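Local coordinates for putative rubredoxin reductase (Rhodopseudomonas palustris, PDB 3FG2), which probably passes electrons from NADH through FAD to the ferredoxin of the CYP199A2 cytochrome P450 system, at residues 316-321 with 332-337; 359-364 with 382-387. All coordinates share one frame; numbering follows the deposited sequence.

Contact 1 (316-321 with 332-337); sequences GYPWFW and VGLTAG. With FAD (flavin-adenine dinucleotide), chain B.
Tyr317 meets the backbone of Gly333 obliquely with its ring, CE2 of the tyrosine coming within 3.6 Å of Gly333 CA. CG stands anti to the backbone N (chi1 -156°), and from there the ring extends to the hollow beside Gly333. Gly333 has a positive phi, a conformation that favours glycine, and its bare CA lets the tyrosine ring come close. Val332 CG2 completes the hollow 4.0 Å from Tyr317 CE2, the two side chains crossing at about a right angle, while Pro318 CD sits over one face of the tyrosine ring, offset toward the rim.

One hydrogen bond pins the centre: Gly333 N to Pro318 O, 2.8 Å long with an N-H...O angle of 158°. Next to it, Trp319 and Val332 form an antiparallel non-hydrogen-bonded pair, their CA atoms 4.0 Å apart and both side chains on the same face of the sheet; the pair touches through Trp319 CB, the indole extending from there in another direction. Leu334 is the bump from the other segment. Leu334 CG rests 3.9 Å from Pro318 CG, and Leu334 CD2 reaches the edge of the Phe320 ring at CZ, 4.1 Å away. That edge also takes Gly333 O, in the ring plane near CE2.

The strand then carries Trp321 to the flavin, where N3 of FAD lies over the centre of the indole, 3.1 Å above its plane. Strands 319-324 and 327-333 are a beta hairpin at one side of an antiparallel sheet. Helix 293-306 touches Pro318, Trp319 and Trp321, whereas helix 371-380 packs on Val332 and supplies Arg378 for a cation-pi contact with Trp319.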
ATOM      1  N   GLY A 316      10.640 -11.165   5.035  1.00 26.81           N
ATOM      2  CA  GLY A 316      10.087 -10.103   5.853  1.00 26.58           C
ATOM      3  C   GLY A 316       8.679 -10.512   6.242  1.00 26.77           C
ATOM      4  O   GLY A 316       7.832 -10.687   5.367  1.00 27.65           O
ATOM      5  N   TYR A 317       8.412 -10.688   7.533  1.00 26.65           N
ATOM      6  CA  TYR A 317       7.071 -11.088   7.934  1.00 26.56           C
ATOM      7  C   TYR A 317       6.081  -9.952   7.701  1.00 26.24           C
ATOM      8  O   TYR A 317       6.256  -8.842   8.210  1.00 27.30           O
ATOM      9  CB  TYR A 317       7.010 -11.511   9.395  1.00 25.33           C
ATOM     10  CG  TYR A 317       5.842 -12.432   9.618  1.00 23.88           C
ATOM     11  CD1 TYR A 317       5.955 -13.801   9.358  1.00 23.65           C
ATOM     12  CD2 TYR A 317       4.596 -11.932   9.987  1.00 21.25           C
ATOM     13  CE1 TYR A 317       4.848 -14.650   9.456  1.00 22.56           C
ATOM     14  CE2 TYR A 317       3.483 -12.772  10.085  1.00 21.62           C
ATOM     15  CZ  TYR A 317       3.619 -14.129   9.820  1.00 21.31           C
ATOM     16  OH  TYR A 317       2.537 -14.969   9.939  1.00 20.62           O
ATOM     17  N   PRO A 318       5.004 -10.234   6.951  1.00 24.91           N
ATOM     18  CA  PRO A 318       3.957  -9.272   6.609  1.00 23.25           C
ATOM     19  C   PRO A 318       3.051  -8.745   7.719  1.00 23.03           C
ATOM     20  O   PRO A 318       2.501  -9.503   8.527  1.00 23.51           O
ATOM     21  CB  PRO A 318       3.169 -10.008   5.531  1.00 22.13           C
ATOM     22  CG  PRO A 318       3.209 -11.410   6.021  1.00 25.29           C
ATOM     23  CD  PRO A 318       4.662 -11.575   6.438  1.00 24.04           C
ATOM     24  N   TRP A 319       2.909  -7.426   7.745  1.00 21.62           N
ATOM     25  CA  TRP A 319       2.028  -6.750   8.684  1.00 21.49           C
ATOM     26  C   TRP A 319       1.594  -5.432   8.049  1.00 21.84           C
ATOM     27  O   TRP A 319       2.348  -4.812   7.295  1.00 19.00           O
ATOM     28  CB  TRP A 319       2.696  -6.519  10.050  1.00 21.82           C
ATOM     29  CG  TRP A 319       4.054  -5.901  10.038  1.00 20.66           C
ATOM     30  CD1 TRP A 319       5.251  -6.553   9.973  1.00 21.77           C
ATOM     31  CD2 TRP A 319       4.361  -4.507  10.148  1.00 20.25           C
ATOM     32  NE1 TRP A 319       6.290  -5.652  10.042  1.00 21.99           N
ATOM     33  CE2 TRP A 319       5.771  -4.389  10.146  1.00 21.64           C
ATOM     34  CE3 TRP A 319       3.583  -3.346  10.248  1.00 18.37           C
ATOM     35  CZ2 TRP A 319       6.419  -3.153  10.241  1.00 21.22           C
ATOM     36  CZ3 TRP A 319       4.224  -2.121  10.343  1.00 18.89           C
ATOM     37  CH2 TRP A 319       5.632  -2.035  10.337  1.00 20.22           C
ATOM     38  N   PHE A 320       0.367  -5.022   8.340  1.00 20.22           N
ATOM     39  CA  PHE A 320      -0.187  -3.805   7.770  1.00 21.32           C
ATOM     40  C   PHE A 320      -0.939  -3.023   8.837  1.00 21.70           C
ATOM     41  O   PHE A 320      -1.119  -3.504   9.965  1.00 24.55           O
ATOM     42  CB  PHE A 320      -1.176  -4.164   6.655  1.00 22.80           C
ATOM     43  CG  PHE A 320      -0.779  -5.372   5.838  1.00 23.64           C
ATOM     44  CD1 PHE A 320      -0.313  -5.226   4.532  1.00 23.89           C
ATOM     45  CD2 PHE A 320      -0.901  -6.662   6.365  1.00 26.60           C
ATOM     46  CE1 PHE A 320       0.025  -6.341   3.760  1.00 22.81           C
ATOM     47  CE2 PHE A 320      -0.564  -7.792   5.603  1.00 24.39           C
ATOM     48  CZ  PHE A 320      -0.102  -7.626   4.298  1.00 24.44           C
ATOM     49  N   TRP A 321      -1.379  -1.818   8.483  1.00 19.86           N
ATOM     50  CA  TRP A 321      -2.167  -1.006   9.406  1.00 20.38           C
ATOM     51  C   TRP A 321      -3.018  -0.009   8.630  1.00 21.61           C
ATOM     52  O   TRP A 321      -2.787   0.230   7.446  1.00 20.72           O
ATOM     53  CB  TRP A 321      -1.270  -0.288  10.416  1.00 19.07           C
ATOM     54  CG  TRP A 321      -0.680   1.014   9.949  1.00 20.10           C
ATOM     55  CD1 TRP A 321      -1.229   2.260  10.078  1.00 18.20           C
ATOM     56  CD2 TRP A 321       0.593   1.197   9.322  1.00 18.09           C
ATOM     57  NE1 TRP A 321      -0.372   3.206   9.576  1.00 20.64           N
ATOM     58  CE2 TRP A 321       0.755   2.583   9.105  1.00 20.35           C
ATOM     59  CE3 TRP A 321       1.616   0.325   8.925  1.00 18.51           C
ATOM     60  CZ2 TRP A 321       1.905   3.121   8.506  1.00 19.12           C
ATOM     61  CZ3 TRP A 321       2.760   0.860   8.329  1.00 18.77           C
ATOM     62  CH2 TRP A 321       2.891   2.247   8.127  1.00 17.44           C
ATOM     63  N   VAL A 332      -1.252  -8.403  11.441  1.00 20.00           N
ATOM     64  CA  VAL A 332       0.029  -9.077  11.322  1.00 18.63           C
ATOM     65  C   VAL A 332      -0.267 -10.482  10.799  1.00 19.13           C
ATOM     66  O   VAL A 332      -1.050 -11.232  11.402  1.00 17.93           O
ATOM     67  CB  VAL A 332       0.786  -9.166  12.668  1.00 19.97           C
ATOM     68  CG1 VAL A 332      -0.063  -9.878  13.720  1.00 20.52           C
ATOM     69  CG2 VAL A 332       2.102  -9.910  12.458  1.00 17.45           C
ATOM     70  N   GLY A 333       0.343 -10.820   9.665  1.00 18.26           N
ATOM     71  CA  GLY A 333       0.133 -12.126   9.058  1.00 17.11           C
ATOM     72  C   GLY A 333      -0.839 -12.054   7.890  1.00 18.95           C
ATOM     73  O   GLY A 333      -1.475 -11.024   7.667  1.00 18.46           O
ATOM     74  N   LEU A 334      -0.951 -13.141   7.132  1.00 20.60           N
ATOM     75  CA  LEU A 334      -1.864 -13.198   5.989  1.00 20.44           C
ATOM     76  C   LEU A 334      -3.066 -14.059   6.388  1.00 22.27           C
ATOM     77  O   LEU A 334      -2.904 -15.238   6.712  1.00 23.99           O
ATOM     78  CB  LEU A 334      -1.143 -13.802   4.779  1.00 18.88           C
ATOM     79  CG  LEU A 334       0.103 -13.039   4.289  1.00 19.10           C
ATOM     80  CD1 LEU A 334       0.877 -13.860   3.266  1.00 16.29           C
ATOM     81  CD2 LEU A 334      -0.326 -11.713   3.684  1.00 18.21           C
ATOM     82  N   THR A 335      -4.263 -13.473   6.367  1.00 20.92           N
ATOM     83  CA  THR A 335      -5.475 -14.195   6.758  1.00 22.11           C
ATOM     84  C   THR A 335      -6.267 -14.918   5.666  1.00 21.12           C
ATOM     85  O   THR A 335      -7.360 -15.421   5.930  1.00 21.78           O
ATOM     86  CB  THR A 335      -6.462 -13.263   7.475  1.00 22.51           C
ATOM     87  OG1 THR A 335      -6.631 -12.077   6.702  1.00 24.16           O
ATOM     88  CG2 THR A 335      -5.961 -12.901   8.854  1.00 24.01           C
ATOM     89  N   ALA A 336      -5.742 -14.976   4.447  1.00 21.22           N
ATOM     90  CA  ALA A 336      -6.461 -15.659   3.372  1.00 20.15           C
ATOM     91  C   ALA A 336      -6.671 -17.140   3.717  1.00 19.64           C
ATOM     92  O   ALA A 336      -5.767 -17.807   4.224  1.00 17.37           O
ATOM     93  CB  ALA A 336      -5.687 -15.529   2.052  1.00 19.44           C
ATOM     94  N   GLY A 337      -7.874 -17.640   3.452  1.00 18.56           N
ATOM     95  CA  GLY A 337      -8.172 -19.032   3.723  1.00 19.90           C
ATOM     96  C   GLY A 337      -8.545 -19.313   5.165  1.00 22.34           C
ATOM     97  O   GLY A 337      -8.520 -20.469   5.599  1.00 21.68           O
TER
HETATM   98  PA  FAD B 449       5.804   3.604  -4.132  1.00 26.04           P
HETATM   99  O1A FAD B 449       4.515   3.744  -4.859  1.00 24.05           O
HETATM  100  O2A FAD B 449       5.996   4.191  -2.926  1.00 25.47           O
HETATM  101  O5B FAD B 449       6.722   4.400  -5.074  1.00 24.90           O
HETATM  102  C5B FAD B 449       6.898   4.115  -6.499  1.00 25.89           C
HETATM  103  C4B FAD B 449       7.654   5.348  -7.040  1.00 25.82           C
HETATM  104  O4B FAD B 449       8.258   4.952  -8.330  1.00 24.46           O
HETATM  105  C3B FAD B 449       6.784   6.580  -7.352  1.00 27.30           C
HETATM  106  O3B FAD B 449       7.250   7.805  -6.879  1.00 30.34           O
HETATM  107  C2B FAD B 449       6.593   6.456  -8.837  1.00 27.08           C
HETATM  108  O2B FAD B 449       6.192   7.642  -9.450  1.00 27.50           O
HETATM  109  C1B FAD B 449       7.971   6.045  -9.262  1.00 27.42           C
HETATM  110  N9A FAD B 449       8.111   5.408 -10.573  1.00 28.16           N
HETATM  111  C8A FAD B 449       7.230   4.544 -11.172  1.00 28.21           C
HETATM  112  N7A FAD B 449       7.636   4.140 -12.370  1.00 29.32           N
HETATM  113  C5A FAD B 449       8.834   4.761 -12.569  1.00 29.92           C
HETATM  114  C6A FAD B 449       9.786   4.729 -13.702  1.00 31.86           C
HETATM  115  N6A FAD B 449       9.609   4.031 -14.800  1.00 33.57           N
HETATM  116  N1A FAD B 449      10.914   5.505 -13.532  1.00 32.68           N
HETATM  117  C2A FAD B 449      11.140   6.251 -12.399  1.00 32.09           C
HETATM  118  N3A FAD B 449      10.323   6.336 -11.323  1.00 31.63           N
HETATM  119  C4A FAD B 449       9.178   5.571 -11.454  1.00 29.84           C
HETATM  120  N1  FAD B 449       1.008   0.845   3.652  1.00 20.90           N
HETATM  121  C2  FAD B 449       1.035   0.556   4.953  1.00 21.55           C
HETATM  122  O2  FAD B 449       1.636  -0.388   5.368  1.00 21.84           O
HETATM  123  N3  FAD B 449       0.353   1.360   5.924  1.00 21.24           N
HETATM  124  C4  FAD B 449      -0.367   2.484   5.556  1.00 23.27           C
HETATM  125  O4  FAD B 449      -0.929   3.145   6.410  1.00 25.16           O
HETATM  126  C4X FAD B 449      -0.401   2.812   4.134  1.00 22.39           C
HETATM  127  N5  FAD B 449      -1.082   3.906   3.714  1.00 22.12           N
HETATM  128  C5X FAD B 449      -1.087   4.195   2.361  1.00 20.30           C
HETATM  129  C6  FAD B 449      -1.796   5.356   1.940  1.00 19.35           C
HETATM  130  C7  FAD B 449      -1.851   5.730   0.613  1.00 18.35           C
HETATM  131  C7M FAD B 449      -2.620   6.975   0.217  1.00 18.38           C
HETATM  132  C8  FAD B 449      -1.168   4.919  -0.401  1.00 18.14           C
HETATM  133  C8M FAD B 449      -1.183   5.270  -1.873  1.00 13.57           C
HETATM  134  C9  FAD B 449      -0.465   3.764   0.003  1.00 17.70           C
HETATM  135  C9A FAD B 449      -0.416   3.398   1.370  1.00 20.48           C
HETATM  136  N10 FAD B 449       0.302   2.229   1.861  1.00 21.33           N
HETATM  137  C10 FAD B 449       0.324   1.933   3.195  1.00 20.51           C
HETATM  138  C1' FAD B 449       1.008   1.396   0.855  1.00 18.76           C
HETATM  139  C2' FAD B 449       2.484   1.873   0.695  1.00 20.47           C
HETATM  140  O2' FAD B 449       2.471   3.246   0.375  1.00 21.53           O
HETATM  141  C3' FAD B 449       3.122   1.051  -0.406  1.00 19.73           C
HETATM  142  O3' FAD B 449       3.135  -0.322  -0.030  1.00 19.89           O
HETATM  143  C4' FAD B 449       4.545   1.525  -0.646  1.00 21.07           C
HETATM  144  O4' FAD B 449       4.555   2.927  -1.024  1.00 19.28           O
HETATM  145  C5' FAD B 449       5.147   0.693  -1.752  1.00 21.06           C
HETATM  146  O5' FAD B 449       6.605   1.243  -2.002  1.00 21.57           O
HETATM  147  P   FAD B 449       7.167   1.233  -3.395  1.00 24.67           P
HETATM  148  O1P FAD B 449       8.591   1.816  -3.166  1.00 26.46           O
HETATM  149  O2P FAD B 449       7.133  -0.013  -4.020  1.00 25.23           O
HETATM  150  O3P FAD B 449       6.401   2.136  -4.260  1.00 26.60           O

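Contact 2 (359-364 with 382-387); sequences AGKLIG and PLDKSV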
ATOM      1  N   ALA A 359      -6.960 -24.466   9.829  1.00 20.44           N
ATOM      2  CA  ALA A 359      -6.537 -25.814  10.196  1.00 19.78           C
ATOM      3  C   ALA A 359      -5.934 -25.860  11.600  1.00 19.43           C
ATOM      4  O   ALA A 359      -4.941 -26.545  11.825  1.00 21.67           O
ATOM      5  CB  ALA A 359      -5.530 -26.344   9.180  1.00 19.08           C
ATOM      6  N   GLY A 360      -6.528 -25.118  12.531  1.00 19.20           N
ATOM      7  CA  GLY A 360      -6.060 -25.111  13.909  1.00 18.96           C
ATOM      8  C   GLY A 360      -4.842 -24.268  14.253  1.00 19.34           C
ATOM      9  O   GLY A 360      -4.428 -24.229  15.409  1.00 19.87           O
ATOM     10  N   LYS A 361      -4.272 -23.582  13.271  1.00 20.60           N
ATOM     11  CA  LYS A 361      -3.081 -22.770  13.496  1.00 20.01           C
ATOM     12  C   LYS A 361      -3.336 -21.278  13.269  1.00 21.73           C
ATOM     13  O   LYS A 361      -3.974 -20.878  12.291  1.00 21.81           O
ATOM     14  CB  LYS A 361      -1.963 -23.254  12.570  1.00 18.57           C
ATOM     15  CG  LYS A 361      -0.609 -22.596  12.790  1.00 19.25           C
ATOM     16  CD  LYS A 361       0.458 -23.279  11.937  1.00 20.15           C
ATOM     17  CE  LYS A 361       1.853 -22.733  12.195  1.00 18.95           C
ATOM     18  NZ  LYS A 361       1.994 -21.336  11.717  1.00 17.97           N
ATOM     19  N   LEU A 362      -2.827 -20.455  14.181  1.00 23.10           N
ATOM     20  CA  LEU A 362      -2.994 -19.010  14.084  1.00 20.98           C
ATOM     21  C   LEU A 362      -2.270 -18.536  12.834  1.00 19.72           C
ATOM     22  O   LEU A 362      -1.076 -18.772  12.686  1.00 20.77           O
ATOM     23  CB  LEU A 362      -2.401 -18.332  15.327  1.00 22.91           C
ATOM     24  CG  LEU A 362      -2.716 -16.861  15.623  1.00 20.56           C
ATOM     25  CD1 LEU A 362      -2.178 -15.973  14.535  1.00 23.92           C
ATOM     26  CD2 LEU A 362      -4.203 -16.689  15.743  1.00 20.98           C
ATOM     27  N   ILE A 363      -2.990 -17.877  11.932  1.00 18.01           N
ATOM     28  CA  ILE A 363      -2.376 -17.382  10.709  1.00 16.65           C
ATOM     29  C   ILE A 363      -2.273 -15.864  10.697  1.00 17.53           C
ATOM     30  O   ILE A 363      -1.512 -15.293   9.922  1.00 17.52           O
ATOM     31  CB  ILE A 363      -3.152 -17.833   9.458  1.00 14.95           C
ATOM     32  CG1 ILE A 363      -4.632 -17.483   9.606  1.00 15.23           C
ATOM     33  CG2 ILE A 363      -2.972 -19.335   9.247  1.00 16.80           C
ATOM     34  CD1 ILE A 363      -5.398 -17.565   8.298  1.00 16.28           C
ATOM     35  N   GLY A 364      -3.044 -15.202  11.552  1.00 17.94           N
ATOM     36  CA  GLY A 364      -2.970 -13.755  11.591  1.00 16.58           C
ATOM     37  C   GLY A 364      -3.806 -13.132  12.679  1.00 16.58           C
ATOM     38  O   GLY A 364      -4.726 -13.769  13.202  1.00 15.96           O
ATOM     39  N   PRO A 382       6.224 -14.902  13.410  1.00 26.79           N
ATOM     40  CA  PRO A 382       7.440 -15.176  12.638  1.00 27.32           C
ATOM     41  C   PRO A 382       8.097 -16.479  13.082  1.00 28.67           C
ATOM     42  O   PRO A 382       8.742 -17.160  12.290  1.00 29.59           O
ATOM     43  CB  PRO A 382       8.306 -13.954  12.919  1.00 23.65           C
ATOM     44  CG  PRO A 382       7.298 -12.871  13.058  1.00 26.57           C
ATOM     45  CD  PRO A 382       6.243 -13.528  13.938  1.00 26.41           C
ATOM     46  N   LEU A 383       7.923 -16.827  14.352  1.00 30.36           N
ATOM     47  CA  LEU A 383       8.502 -18.054  14.889  1.00 30.27           C
ATOM     48  C   LEU A 383       7.646 -19.241  14.514  1.00 30.66           C
ATOM     49  O   LEU A 383       7.945 -20.377  14.876  1.00 31.75           O
ATOM     50  CB  LEU A 383       8.611 -17.970  16.405  1.00 27.35           C
ATOM     51  CG  LEU A 383       9.632 -16.939  16.864  1.00 28.09           C
ATOM     52  CD1 LEU A 383       9.464 -16.685  18.348  1.00 22.82           C
ATOM     53  CD2 LEU A 383      11.030 -17.435  16.526  1.00 25.82           C
ATOM     54  N   ASP A 384       6.568 -18.967  13.795  1.00 31.37           N
ATOM     55  CA  ASP A 384       5.656 -20.013  13.362  1.00 33.52           C
ATOM     56  C   ASP A 384       5.007 -20.715  14.559  1.00 32.67           C
ATOM     57  O   ASP A 384       4.613 -21.879  14.469  1.00 33.53           O
ATOM     58  CB  ASP A 384       6.419 -21.016  12.488  1.00 35.24           C
ATOM     59  CG  ASP A 384       5.514 -21.790  11.566  1.00 36.82           C
ATOM     60  OD1 ASP A 384       4.667 -21.161  10.897  1.00 35.75           O
ATOM     61  OD2 ASP A 384       5.660 -23.028  11.500  1.00 38.95           O
ATOM     62  N   LYS A 385       4.895 -20.002  15.677  1.00 32.35           N
ATOM     63  CA  LYS A 385       4.279 -20.562  16.880  1.00 32.15           C
ATOM     64  C   LYS A 385       2.817 -20.179  16.887  1.00 30.20           C
ATOM     65  O   LYS A 385       2.397 -19.300  16.139  1.00 32.19           O
ATOM     66  CB  LYS A 385       4.950 -20.033  18.150  1.00 33.41           C
ATOM     67  CG  LYS A 385       6.448 -20.287  18.211  1.00 37.71           C
ATOM     68  CD  LYS A 385       6.972 -20.373  19.652  1.00 40.84           C
ATOM     69  CE  LYS A 385       6.665 -19.122  20.472  1.00 42.29           C
ATOM     70  NZ  LYS A 385       7.269 -19.195  21.837  1.00 43.47           N
ATOM     71  N   SER A 386       2.034 -20.820  17.739  1.00 28.42           N
ATOM     72  CA  SER A 386       0.616 -20.523  17.765  1.00 27.30           C
ATOM     73  C   SER A 386       0.040 -20.502  19.166  1.00 27.21           C
ATOM     74  O   SER A 386       0.726 -20.805  20.140  1.00 26.03           O
ATOM     75  CB  SER A 386      -0.129 -21.559  16.924  1.00 27.28           C
ATOM     76  OG  SER A 386      -1.502 -21.240  16.768  1.00 28.31           O
ATOM     77  N   VAL A 387      -1.228 -20.121  19.248  1.00 26.63           N
ATOM     78  CA  VAL A 387      -1.962 -20.088  20.500  1.00 27.33           C
ATOM     79  C   VAL A 387      -3.318 -20.645  20.127  1.00 28.10           C
ATOM     80  O   VAL A 387      -3.828 -20.346  19.050  1.00 28.85           O
ATOM     81  CB  VAL A 387      -2.090 -18.650  21.047  1.00 27.24           C
ATOM     82  CG1 VAL A 387      -3.323 -18.522  21.906  1.00 29.59           C
ATOM     83  CG2 VAL A 387      -0.862 -18.318  21.890  1.00 28.63           C
TER
HETATM   84  O   HOH W   1      -2.984 -23.716  17.786  1.00 28.26           O
HETATM   85  O   HOH W   2       0.944 -20.157  13.813  1.00 18.07           O
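A polar, partly water-mediated contact joins the start of strand 361-368 to the loop that follows helix 371-380, in the C-terminal region of the chain and away from the flavin. Lys361, Leu362, Asp384 and Ser386 carry it. Leu362 N donates to Ser386 OG at 3.0 Å, a nearly straight bond with an N-H...O angle of 166°, by which a side-chain oxygen meets the backbone at the strand's beginning. The hydroxyl is placed anti to its own backbone N, and Ser386 OG also lies 3.4 Å from Leu362 CB. Water 1 extends this link by donating to Gly360 O and hydrogen-bonding to Ser386 OG.

Lys361 reaches across on an extended chain that bends only at chi4 (-68°), which turns NZ toward Asp384. The resulting salt bridge, Lys361 NZ to Asp384 OD1, measures 2.8 Å; the ammonium approaches from above the carboxylate plane, 59° out of it, and the two side chains cross at about a right angle. Lys361 NZ has a second partner in water 2, which accepts from it at 2.6 Å and donates to Leu362 O and Lys385 O. This one water therefore ties the lysine to the backbones of both segments. Leu362 starts toward 382-387, and its buried side chain also packs on Phe355 and Tyr357 of strand 351-358 and on Leu381. Val387 packs on helix 371-380, and its carbonyl O is hydrogen-bonded to Tyr357 OH.

Two local motifs frame the contact. Strand 361-368 carries a classic beta bulge, Ile363 and Gly364 sharing Cys356 as partner. Helix 371-380 closes in a Schellman motif with Asp384, at positive phi, in the C-prime position: Lys385 N bonds to Ile380 O and Asp384 N to Leu381 O.

How the contacts relate
Contacts 1 and 2 follow one another along the chain, their centres 12 Å apart, and meet on a shared antiparallel sheet in which strands 327-333 and 361-368 are neighbours. Apolar atoms close the seam: Tyr317 CG lies 3.8 Å from Pro382 CG, and Ile363 CD1 comes to 3.7 Å from Thr335 CA. Thus Tyr317 and Ile363, each from the first segment of its own contact, both reach across to the other contact. Contact 1 holds Trp321, whose NE1 approaches FAD O4 to 3.2 Å, while contact 2 lies away from the FAD site; its centre is about 24 Å from the chain centre, that of contact 1 about 13 Å.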